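PDB 5O8P: L-lysine 6-monooxygenase involved in desferrioxamine biosynthesis from Erwinia amylovora CFBP1430, which probably catalyses the FAD- and NADPH-dependent N-hydroxylation of cadaverine in the biosynthesis of the siderophore desferrioxamine. Local coordinates for residues Ile16-Asn20 / Thr393-Ala399; Leu212-Asp216 / Lys289-Gly293; Phe380-Glu385 / Arg402-Leu406. The contacts are given in a common frame with arbitrary orientation. Residues are numbered along the deposited sequence.

In the fold
Contacts 1 and 3 are neighbours on the FAD-binding side of the chain, their centres about 9 Å apart, and both touch the cofactor. Along the chain their segments alternate, so the start of helix 18-27, the end of strand 379-381 with the loop to Glu-385, the loop 393-399 and helix 399-410 are woven together. Asn-20 OD1 accepts from Gln-382 NE2 at 2.8 Å, Thr-393 O from Arg-402 NH1 at 3.2 Å, and Phe-19 forms a cation-pi interaction with Arg-402. Contact 2 lies within the long loop closed by contact 1 but its centre is about 38 Å from that of contact 1 and 45 Å from that of contact 3, where it meets the third subunit and, through Gln-290, the fourth.

Contact 1 of 3, residues Ile16-Asn20 / Thr393-Ala399; sequences IGPFN and TPDLGMA. With FAD (flavin-adenine dinucleotide), chain C.
Residues Ile-16 to Asn-20 leave a loop and enter helix 18-27, with Gly-17 extended at its N-cap (phi/psi -86/-173). The partner segment, Thr-393 to Ala-399, is mostly loop, with a 3-10 turn at Leu-396 and Gly-397 before helix 399-410. The closest CA atoms are those of Phe-19 and Ala-399, 5.9 Å apart. An Asx turn shapes the loop: Gly-397 N donates to Asp-395 OD1 (2.7 Å). Phe-19, chi1 m, turns its ring edge to the loop and the first helical residue: Phe-19 CD1 lies 3.6 Å from Ala-399 CB and Phe-19 CZ 3.6 Å from Pro-394 O. Leu-396 (m, t) brings CD2 to 3.8 Å from both Phe-19 CE1 and Pro-18 CB. The glycine-rich turn between strand 8-14 and helix 18-27 is the dinucleotide-binding turn of a Rossmann-type fold, and FAD bridges the two segments. Gly-17 CA approaches FAD O5B to 3.0 Å; a CB there would clash with FAD O1P. Phe-19 CE2 lies 3.2 Å from FAD O5'. From the loop, Leu-396 N donates to flavin O2 of FAD (2.8 Å, 170°), while the ribityl O2' of FAD makes a weak hydrogen bond to Pro-394 O (3.4 Å).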
loop_
_atom_site.group_PDB
_atom_site.type_symbol
_atom_site.label_atom_id
_atom_site.label_comp_id
_atom_site.label_asym_id
_atom_site.label_seq_id
_atom_site.Cartn_x
_atom_site.Cartn_y
_atom_site.Cartn_z
ATOM N N ILE B 16 7.874 31.763 -19.018
ATOM C CA ILE B 16 8.593 30.500 -18.902
ATOM C C ILE B 16 8.198 29.832 -17.583
ATOM O O ILE B 16 8.956 29.793 -16.585
ATOM C CB ILE B 16 10.123 30.670 -19.023
ATOM C CG1 ILE B 16 10.482 31.384 -20.322
ATOM C CG2 ILE B 16 10.819 29.310 -19.016
ATOM C CD1 ILE B 16 11.912 31.891 -20.344
ATOM N N GLY B 17 6.974 29.327 -17.592
ATOM C CA GLY B 17 6.517 28.404 -16.565
ATOM C C GLY B 17 6.917 27.021 -16.994
ATOM O O GLY B 17 7.616 26.883 -17.991
ATOM N N PRO B 18 6.476 25.985 -16.261
ATOM C CA PRO B 18 6.824 24.617 -16.659
ATOM C C PRO B 18 6.302 24.231 -18.033
ATOM O O PRO B 18 6.946 23.421 -18.713
ATOM C CB PRO B 18 6.179 23.744 -15.578
ATOM C CG PRO B 18 5.819 24.675 -14.465
ATOM C CD PRO B 18 5.583 26.008 -15.091
ATOM N N PHE B 19 5.182 24.819 -18.448
ATOM C CA PHE B 19 4.661 24.564 -19.795
ATOM C C PHE B 19 5.551 25.105 -20.929
ATOM O O PHE B 19 5.965 24.328 -21.787
ATOM C CB PHE B 19 3.217 25.067 -19.933
ATOM C CG PHE B 19 2.275 24.434 -18.963
ATOM C CD1 PHE B 19 2.288 23.046 -18.740
ATOM C CD2 PHE B 19 1.353 25.190 -18.287
ATOM C CE1 PHE B 19 1.430 22.454 -17.847
ATOM C CE2 PHE B 19 0.477 24.585 -17.391
ATOM C CZ PHE B 19 0.537 23.229 -17.165
ATOM N N ASN B 20 5.866 26.400 -20.935
ATOM C CA ASN B 20 6.779 26.940 -21.965
ATOM C C ASN B 20 8.207 26.460 -21.803
ATOM O O ASN B 20 8.921 26.375 -22.789
ATOM C CB ASN B 20 6.758 28.465 -22.039
ATOM C CG ASN B 20 5.701 29.009 -22.987
ATOM O OD1 ASN B 20 5.024 28.262 -23.668
ATOM N ND2 ASN B 20 5.555 30.323 -23.027
ATOM N N THR B 393 -6.240 21.021 -18.227
ATOM C CA THR B 393 -5.422 22.149 -18.679
ATOM C C THR B 393 -4.208 22.465 -17.756
ATOM O O THR B 393 -3.092 22.570 -18.260
ATOM C CB THR B 393 -6.339 23.390 -18.922
ATOM O OG1 THR B 393 -7.282 23.132 -19.975
ATOM C CG2 THR B 393 -5.585 24.609 -19.279
ATOM N N PRO B 394 -4.402 22.579 -16.415
ATOM C CA PRO B 394 -3.242 22.786 -15.530
ATOM C C PRO B 394 -2.344 21.554 -15.273
ATOM O O PRO B 394 -1.362 21.671 -14.540
ATOM C CB PRO B 394 -3.882 23.247 -14.201
ATOM C CG PRO B 394 -5.365 23.194 -14.371
ATOM C CD PRO B 394 -5.654 22.470 -15.641
ATOM N N ASP B 395 -2.672 20.405 -15.860
ATOM C CA ASP B 395 -1.967 19.141 -15.634
ATOM C C ASP B 395 -0.599 19.184 -16.319
ATOM O O ASP B 395 -0.522 19.372 -17.534
ATOM C CB ASP B 395 -2.832 17.988 -16.206
ATOM C CG ASP B 395 -2.470 16.601 -15.642
ATOM O OD1 ASP B 395 -1.316 16.362 -15.250
ATOM O OD2 ASP B 395 -3.358 15.722 -15.614
ATOM N N LEU B 396 0.471 19.012 -15.545
ATOM C CA LEU B 396 1.811 18.784 -16.106
ATOM C C LEU B 396 1.844 17.538 -16.996
ATOM O O LEU B 396 2.630 17.472 -17.945
ATOM C CB LEU B 396 2.869 18.647 -15.003
ATOM C CG LEU B 396 3.189 19.880 -14.158
ATOM C CD1 LEU B 396 4.257 19.558 -13.120
ATOM C CD2 LEU B 396 3.618 21.051 -15.025
ATOM N N GLY B 397 0.993 16.562 -16.682
ATOM C CA GLY B 397 0.826 15.345 -17.469
ATOM C C GLY B 397 0.352 15.518 -18.895
ATOM O O GLY B 397 0.587 14.633 -19.711
ATOM N N MET B 398 -0.312 16.629 -19.209
ATOM C CA MET B 398 -0.709 16.913 -20.597
ATOM C C MET B 398 0.048 18.088 -21.224
ATOM O O MET B 398 -0.394 18.663 -22.224
ATOM C CB MET B 398 -2.224 17.099 -20.670
ATOM C CG MET B 398 -2.969 15.814 -20.346
ATOM S SD MET B 398 -2.674 14.462 -21.521
ATOM C CE MET B 398 -3.780 14.911 -22.879
ATOM N N ALA B 399 1.218 18.392 -20.658
ATOM C CA ALA B 399 2.061 19.476 -21.130
ATOM C C ALA B 399 2.742 19.064 -22.416
ATOM O O ALA B 399 2.736 19.820 -23.385
ATOM C CB ALA B 399 3.094 19.845 -20.078
HETATM P PA FAD C . 3.834 29.876 -14.227
HETATM O O1A FAD C . 4.725 29.560 -13.040
HETATM O O2A FAD C . 2.599 30.719 -14.021
HETATM O O5B FAD C . 4.805 30.575 -15.313
HETATM C C5B FAD C . 4.554 31.870 -15.849
HETATM C C4B FAD C . 5.823 32.691 -16.047
HETATM O O4B FAD C . 5.555 33.761 -16.966
HETATM C C3B FAD C . 6.305 33.344 -14.756
HETATM O O3B FAD C . 7.715 33.119 -14.624
HETATM C C2B FAD C . 5.927 34.817 -14.905
HETATM O O2B FAD C . 6.819 35.722 -14.246
HETATM C C1B FAD C . 5.989 35.010 -16.408
HETATM N N9A FAD C . 5.248 36.182 -16.951
HETATM C C8A FAD C . 3.968 36.551 -16.737
HETATM N N7A FAD C . 3.680 37.689 -17.430
HETATM C C5A FAD C . 4.790 38.058 -18.103
HETATM C C6A FAD C . 5.198 39.156 -19.023
HETATM N N6A FAD C . 4.327 40.130 -19.381
HETATM N N1A FAD C . 6.472 39.153 -19.499
HETATM C C2A FAD C . 7.362 38.197 -19.158
HETATM N N3A FAD C . 7.060 37.182 -18.325
HETATM C C4A FAD C . 5.819 37.058 -17.780
HETATM N N1 FAD C . 0.175 20.675 -11.537
HETATM C C2 FAD C . 0.551 19.377 -11.681
HETATM O O2 FAD C . 0.229 18.784 -12.735
HETATM N N3 FAD C . 1.259 18.720 -10.735
HETATM C C4 FAD C . 1.630 19.310 -9.585
HETATM O O4 FAD C . 2.278 18.681 -8.726
HETATM C C4X FAD C . 1.258 20.728 -9.351
HETATM N N5 FAD C . 1.604 21.380 -8.219
HETATM C C5X FAD C . 1.246 22.673 -8.035
HETATM C C6 FAD C . 1.628 23.293 -6.848
HETATM C C7 FAD C . 1.297 24.621 -6.588
HETATM C C7M FAD C . 1.720 25.269 -5.293
HETATM C C8 FAD C . 0.520 25.386 -7.606
HETATM C C8M FAD C . 0.150 26.822 -7.350
HETATM C C9 FAD C . 0.130 24.773 -8.798
HETATM C C9A FAD C . 0.457 23.433 -9.074
HETATM N N10 FAD C . 0.083 22.760 -10.286
HETATM C C10 FAD C . 0.478 21.401 -10.429
HETATM C "C1'" FAD C . -0.685 23.401 -11.389
HETATM C "C2'" FAD C . 0.229 23.974 -12.497
HETATM O "O2'" FAD C . 1.240 23.013 -12.864
HETATM C "C3'" FAD C . 0.901 25.309 -12.122
HETATM O "O3'" FAD C . -0.092 26.313 -11.858
HETATM C "C4'" FAD C . 1.852 25.838 -13.204
HETATM O "O4'" FAD C . 2.845 26.674 -12.599
HETATM C "C5'" FAD C . 1.132 26.638 -14.287
HETATM O "O5'" FAD C . 1.927 26.634 -15.475
HETATM P P FAD C . 2.459 28.007 -16.103
HETATM O O1P FAD C . 3.322 27.670 -17.301
HETATM O O2P FAD C . 1.214 28.830 -16.279
HETATM O O3P FAD C . 3.411 28.432 -14.852
#

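Contact 2 of 3, residues Leu212-Asp216 / Lys289-Gly293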
loop_
_atom_site.group_PDB
_atom_site.type_symbol
_atom_site.label_atom_id
_atom_site.label_comp_id
_atom_site.label_asym_id
_atom_site.label_seq_id
_atom_site.Cartn_x
_atom_site.Cartn_y
_atom_site.Cartn_z
ATOM N N LEU B 212 -0.645 21.829 11.525
ATOM C CA LEU B 212 -1.115 20.814 12.484
ATOM C C LEU B 212 0.047 20.061 13.133
ATOM O O LEU B 212 -0.017 19.714 14.308
ATOM C CB LEU B 212 -2.064 19.817 11.809
ATOM C CG LEU B 212 -2.702 18.732 12.691
ATOM C CD1 LEU B 212 -3.463 19.337 13.862
ATOM C CD2 LEU B 212 -3.632 17.855 11.866
ATOM N N THR B 213 1.099 19.828 12.360
ATOM C CA THR B 213 2.330 19.225 12.858
ATOM C C THR B 213 2.880 19.935 14.093
ATOM O O THR B 213 3.324 19.278 15.020
ATOM C CB THR B 213 3.388 19.196 11.734
ATOM O OG1 THR B 213 2.924 18.336 10.678
ATOM C CG2 THR B 213 4.740 18.715 12.233
ATOM N N ASP B 214 2.821 21.263 14.124
ATOM C CA ASP B 214 3.365 22.043 15.239
ATOM C C ASP B 214 2.295 22.637 16.169
ATOM O O ASP B 214 2.580 23.581 16.915
ATOM C CB ASP B 214 4.262 23.163 14.694
ATOM C CG ASP B 214 5.368 22.651 13.786
ATOM O OD1 ASP B 214 5.882 21.527 14.000
ATOM O OD2 ASP B 214 5.735 23.397 12.858
ATOM N N ILE B 215 1.084 22.086 16.170
ATOM C CA ILE B 215 0.019 22.640 17.012
ATOM C C ILE B 215 0.349 22.460 18.494
ATOM O O ILE B 215 0.070 23.333 19.276
ATOM C CB ILE B 215 -1.376 22.072 16.641
ATOM C CG1 ILE B 215 -2.486 22.940 17.223
ATOM C CG2 ILE B 215 -1.554 20.625 17.084
ATOM C CD1 ILE B 215 -3.870 22.529 16.748
ATOM N N ASP B 216 0.953 21.325 18.849
ATOM C CA ASP B 216 1.553 21.058 20.171
ATOM C C ASP B 216 2.624 22.039 20.623
ATOM O O ASP B 216 2.777 22.319 21.799
ATOM C CB ASP B 216 2.372 19.751 20.078
ATOM C CG ASP B 216 1.572 18.520 20.302
ATOM O OD1 ASP B 216 0.377 18.591 20.671
ATOM O OD2 ASP B 216 2.167 17.435 20.148
ATOM N N LYS B 289 -2.714 13.540 17.683
ATOM C CA LYS B 289 -2.601 14.719 18.527
ATOM C C LYS B 289 -3.657 14.671 19.618
ATOM O O LYS B 289 -3.367 15.006 20.755
ATOM C CB LYS B 289 -2.760 16.009 17.733
ATOM C CG LYS B 289 -1.695 16.277 16.691
ATOM C CD LYS B 289 -0.446 16.846 17.294
ATOM C CE LYS B 289 0.730 16.831 16.337
ATOM N NZ LYS B 289 1.950 17.290 17.043
ATOM N N GLN B 290 -4.869 14.229 19.278
ATOM C CA GLN B 290 -5.986 14.197 20.226
ATOM C C GLN B 290 -5.731 13.265 21.434
ATOM O O GLN B 290 -6.377 13.396 22.474
ATOM C CB GLN B 290 -7.289 13.850 19.477
ATOM C CG GLN B 290 -8.599 14.070 20.226
ATOM C CD GLN B 290 -8.951 12.949 21.192
ATOM O OE1 GLN B 290 -8.469 11.822 21.078
ATOM N NE2 GLN B 290 -9.783 13.266 22.173
ATOM N N LEU B 291 -4.768 12.360 21.329
ATOM C CA LEU B 291 -4.422 11.507 22.459
ATOM C C LEU B 291 -3.893 12.241 23.693
ATOM O O LEU B 291 -3.924 11.668 24.761
ATOM C CB LEU B 291 -3.395 10.450 22.042
ATOM C CG LEU B 291 -3.738 9.523 20.885
ATOM C CD1 LEU B 291 -2.673 8.451 20.755
ATOM C CD2 LEU B 291 -5.108 8.900 21.086
ATOM N N ASP B 292 -3.395 13.471 23.556
ATOM C CA ASP B 292 -2.900 14.265 24.713
ATOM C C ASP B 292 -3.940 15.181 25.345
ATOM O O ASP B 292 -3.753 15.636 26.478
ATOM C CB ASP B 292 -1.683 15.114 24.330
ATOM C CG ASP B 292 -0.490 14.274 23.894
ATOM O OD1 ASP B 292 -0.434 13.083 24.296
ATOM O OD2 ASP B 292 0.389 14.806 23.153
ATOM N N GLY B 293 -5.009 15.464 24.616
ATOM C CA GLY B 293 -6.087 16.295 25.131
ATOM C C GLY B 293 -7.046 16.581 24.006
ATOM O O GLY B 293 -6.783 16.216 22.867
#
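Leu-212 lies near the end of helix 202-213, which follows strand 194-198 of the five-stranded parallel sheet, and its carbonyl O sits 3.6 Å from Lys-289 CE; its side chain also packs on Leu-285 and Leu-286, earlier in helix 276-290. Thr-213 turns its CB away but offers its backbone: Lys-289 NZ donates to Thr-213 O at 3.2 Å. Ile-215 points toward the other segment and rests CG2 against Lys-289 CD at 3.9 Å; like Leu-212, it also packs on Leu-222 of strand 221-225. Asp-216 then reaches back, OD2 3.1 Å from Lys-289 NZ, a salt bridge whose hydrogen bond is weak. Asp-216 OD2 also lies 4.4 Å from Asp-292 OD2, a like charge; Asp-292 pairs with Lys-101 of the third subunit. Away from the annotated sites, the contact thus joins two helix ends through one lysine, whose ammonium bonds to a carbonyl and, weakly, to Asp-216, and whose salt bridge to Glu-53 of the third subunit offsets the closeness of these two acids.

Contact 3 of 3, residues Phe380-Glu385 / Arg402-Leu406. With FAD (flavin-adenine dinucleotide), chain C.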
loop_
_atom_site.group_PDB
_atom_site.type_symbol
_atom_site.label_atom_id
_atom_site.label_comp_id
_atom_site.label_asym_id
_atom_site.label_seq_id
_atom_site.Cartn_x
_atom_site.Cartn_y
_atom_site.Cartn_z
ATOM N N PHE B 380 -1.007 31.268 -29.856
ATOM C CA PHE B 380 -1.397 30.094 -29.071
ATOM C C PHE B 380 -1.356 30.374 -27.582
ATOM O O PHE B 380 -0.699 31.308 -27.146
ATOM C CB PHE B 380 -0.469 28.929 -29.392
ATOM C CG PHE B 380 -0.535 28.500 -30.818
ATOM C CD1 PHE B 380 -1.522 27.633 -31.242
ATOM C CD2 PHE B 380 0.372 28.987 -31.744
ATOM C CE1 PHE B 380 -1.595 27.232 -32.561
ATOM C CE2 PHE B 380 0.313 28.600 -33.063
ATOM C CZ PHE B 380 -0.677 27.726 -33.472
ATOM N N VAL B 381 -2.028 29.540 -26.801
ATOM C CA VAL B 381 -2.005 29.697 -25.348
ATOM C C VAL B 381 -1.700 28.366 -24.661
ATOM O O VAL B 381 -2.086 27.330 -25.164
ATOM C CB VAL B 381 -3.320 30.314 -24.810
ATOM C CG1 VAL B 381 -3.547 31.730 -25.356
ATOM C CG2 VAL B 381 -4.543 29.426 -25.074
ATOM N N GLN B 382 -0.987 28.429 -23.538
ATOM C CA GLN B 382 -0.699 27.285 -22.671
ATOM C C GLN B 382 -1.395 27.614 -21.360
ATOM O O GLN B 382 -1.071 28.626 -20.748
ATOM C CB GLN B 382 0.799 27.176 -22.390
ATOM C CG GLN B 382 1.671 27.056 -23.621
ATOM C CD GLN B 382 2.369 25.727 -23.725
ATOM O OE1 GLN B 382 1.738 24.682 -23.667
ATOM N NE2 GLN B 382 3.697 25.758 -23.874
ATOM N N ASN B 383 -2.326 26.768 -20.912
ATOM C CA ASN B 383 -2.981 26.953 -19.613
ATOM C C ASN B 383 -3.831 28.245 -19.509
ATOM O O ASN B 383 -3.804 28.920 -18.479
ATOM C CB ASN B 383 -1.907 26.904 -18.499
ATOM C CG ASN B 383 -2.469 26.654 -17.090
ATOM O OD1 ASN B 383 -3.407 25.870 -16.873
ATOM N ND2 ASN B 383 -1.854 27.319 -16.108
ATOM N N ALA B 384 -4.579 28.594 -20.545
ATOM C CA ALA B 384 -5.687 29.572 -20.390
ATOM C C ALA B 384 -6.948 29.108 -21.142
ATOM O O ALA B 384 -7.773 29.919 -21.581
ATOM C CB ALA B 384 -5.243 30.961 -20.835
ATOM N N GLU B 385 -7.065 27.790 -21.295
ATOM C CA GLU B 385 -8.110 27.157 -22.096
ATOM C C GLU B 385 -8.940 26.163 -21.264
ATOM O O GLU B 385 -9.603 25.306 -21.845
ATOM C CB GLU B 385 -7.491 26.485 -23.350
ATOM C CG GLU B 385 -6.664 25.202 -23.132
ATOM C CD GLU B 385 -5.220 25.406 -22.719
ATOM O OE1 GLU B 385 -4.870 26.508 -22.279
ATOM O OE2 GLU B 385 -4.444 24.439 -22.803
ATOM N N ARG B 402 0.134 18.922 -25.344
ATOM C CA ARG B 402 -0.166 20.257 -25.878
ATOM C C ARG B 402 1.038 20.833 -26.655
ATOM O O ARG B 402 0.892 21.288 -27.797
ATOM C CB ARG B 402 -0.618 21.218 -24.763
ATOM C CG ARG B 402 -1.245 22.521 -25.260
ATOM C CD ARG B 402 -1.687 23.475 -24.163
ATOM N NE ARG B 402 -0.794 23.425 -23.003
ATOM C CZ ARG B 402 -1.151 23.204 -21.738
ATOM N NH1 ARG B 402 -2.427 23.086 -21.371
ATOM N NH2 ARG B 402 -0.207 23.157 -20.803
ATOM N N ASN B 403 2.221 20.754 -26.056
ATOM C CA ASN B 403 3.450 21.188 -26.723
ATOM C C ASN B 403 3.678 20.478 -28.065
ATOM O O ASN B 403 4.115 21.104 -29.041
ATOM C CB ASN B 403 4.669 21.000 -25.798
ATOM C CG ASN B 403 4.716 22.019 -24.668
ATOM O OD1 ASN B 403 4.336 23.171 -24.847
ATOM N ND2 ASN B 403 5.189 21.597 -23.501
ATOM N N SER B 404 3.354 19.189 -28.123
ATOM C CA SER B 404 3.482 18.427 -29.365
ATOM C C SER B 404 2.543 18.880 -30.476
ATOM O O SER B 404 2.930 18.779 -31.652
ATOM C CB SER B 404 3.300 16.934 -29.113
ATOM O OG SER B 404 4.395 16.439 -28.377
ATOM N N VAL B 405 1.341 19.362 -30.127
ATOM C CA VAL B 405 0.400 19.857 -31.164
ATOM C C VAL B 405 0.748 21.302 -31.532
ATOM O O VAL B 405 0.505 21.735 -32.660
ATOM C CB VAL B 405 -1.136 19.676 -30.840
ATOM C CG1 VAL B 405 -1.404 18.545 -29.846
ATOM C CG2 VAL B 405 -1.804 20.954 -30.364
ATOM N N LEU B 406 1.293 22.050 -30.575
ATOM C CA LEU B 406 1.800 23.373 -30.867
ATOM C C LEU B 406 2.920 23.252 -31.868
ATOM O O LEU B 406 2.913 23.957 -32.876
ATOM C CB LEU B 406 2.303 24.074 -29.608
ATOM C CG LEU B 406 1.268 24.512 -28.582
ATOM C CD1 LEU B 406 1.996 25.165 -27.416
ATOM C CD2 LEU B 406 0.238 25.436 -29.191
HETATM P PA FAD C . 3.834 29.876 -14.227
HETATM O O1A FAD C . 4.725 29.560 -13.040
HETATM O O2A FAD C . 2.599 30.719 -14.021
HETATM O O5B FAD C . 4.805 30.575 -15.313
HETATM C C5B FAD C . 4.554 31.870 -15.849
HETATM C C4B FAD C . 5.823 32.691 -16.047
HETATM O O4B FAD C . 5.555 33.761 -16.966
HETATM C C3B FAD C . 6.305 33.344 -14.756
HETATM O O3B FAD C . 7.715 33.119 -14.624
HETATM C C2B FAD C . 5.927 34.817 -14.905
HETATM O O2B FAD C . 6.819 35.722 -14.246
HETATM C C1B FAD C . 5.989 35.010 -16.408
HETATM N N9A FAD C . 5.248 36.182 -16.951
HETATM C C8A FAD C . 3.968 36.551 -16.737
HETATM N N7A FAD C . 3.680 37.689 -17.430
HETATM C C5A FAD C . 4.790 38.058 -18.103
HETATM C C6A FAD C . 5.198 39.156 -19.023
HETATM N N6A FAD C . 4.327 40.130 -19.381
HETATM N N1A FAD C . 6.472 39.153 -19.499
HETATM C C2A FAD C . 7.362 38.197 -19.158
HETATM N N3A FAD C . 7.060 37.182 -18.325
HETATM C C4A FAD C . 5.819 37.058 -17.780
HETATM N N1 FAD C . 0.175 20.675 -11.537
HETATM C C2 FAD C . 0.551 19.377 -11.681
HETATM O O2 FAD C . 0.229 18.784 -12.735
HETATM N N3 FAD C . 1.259 18.720 -10.735
HETATM C C4 FAD C . 1.630 19.310 -9.585
HETATM O O4 FAD C . 2.278 18.681 -8.726
HETATM C C4X FAD C . 1.258 20.728 -9.351
HETATM N N5 FAD C . 1.604 21.380 -8.219
HETATM C C5X FAD C . 1.246 22.673 -8.035
HETATM C C6 FAD C . 1.628 23.293 -6.848
HETATM C C7 FAD C . 1.297 24.621 -6.588
HETATM C C7M FAD C . 1.720 25.269 -5.293
HETATM C C8 FAD C . 0.520 25.386 -7.606
HETATM C C8M FAD C . 0.150 26.822 -7.350
HETATM C C9 FAD C . 0.130 24.773 -8.798
HETATM C C9A FAD C . 0.457 23.433 -9.074
HETATM N N10 FAD C . 0.083 22.760 -10.286
HETATM C C10 FAD C . 0.478 21.401 -10.429
HETATM C "C1'" FAD C . -0.685 23.401 -11.389
HETATM C "C2'" FAD C . 0.229 23.974 -12.497
HETATM O "O2'" FAD C . 1.240 23.013 -12.864
HETATM C "C3'" FAD C . 0.901 25.309 -12.122
HETATM O "O3'" FAD C . -0.092 26.313 -11.858
HETATM C "C4'" FAD C . 1.852 25.838 -13.204
HETATM O "O4'" FAD C . 2.845 26.674 -12.599
HETATM C "C5'" FAD C . 1.132 26.638 -14.287
HETATM O "O5'" FAD C . 1.927 26.634 -15.475
HETATM P P FAD C . 2.459 28.007 -16.103
HETATM O O1P FAD C . 3.322 27.670 -17.301
HETATM O O2P FAD C . 1.214 28.830 -16.279
HETATM O O3P FAD C . 3.411 28.432 -14.852
#
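This is a buried, largely polar strand-to-helix contact, in which the end of strand 379-381 and the loop after it meet helix 399-410 beside the FAD site. Strand 379-381 pairs in parallel with strand 155-157 in the mixed sheet that also holds strand 8-14, and the helix packs alongside. An apolar end comes first: Phe-380 and Leu-406 both point their CB toward the partner segment, and Phe-380 CD1 lies 3.5 Å from Leu-406 CD2. Beyond it, the amide of Gln-382 is held at both ends, with OE1 accepting from Arg-402 NE (2.9 Å) and NE2 donating to Asn-403 OD1 (2.8 Å); NE2 also donates to Asn-20 OD1 of helix 18-27. Extended through chi1 and chi2 (both t) and bent at chi3 (p), Arg-402 brings its guanidinium to Glu-385, where Arg-402 NH1 and Glu-385 OE2 form a salt bridge at 2.8 Å. One face of the guanidinium lies against Gln-382 CA and Asn-383 N. Glu-385 in turn ties its own loop, since its OE1 accepts from Ala-384 N (2.7 Å). Asn-383 donates weakly from ND2 to FAD O2P at 3.4 Å. Glu-385 balances the buried arginine charge, while Arg-402 also makes a cation-pi contact with Phe-19 and an NH1 hydrogen bond to Thr-393 O, so its bonds link the helix to the loop carrying Asn-383, which reaches the FAD phosphate through that weak bond.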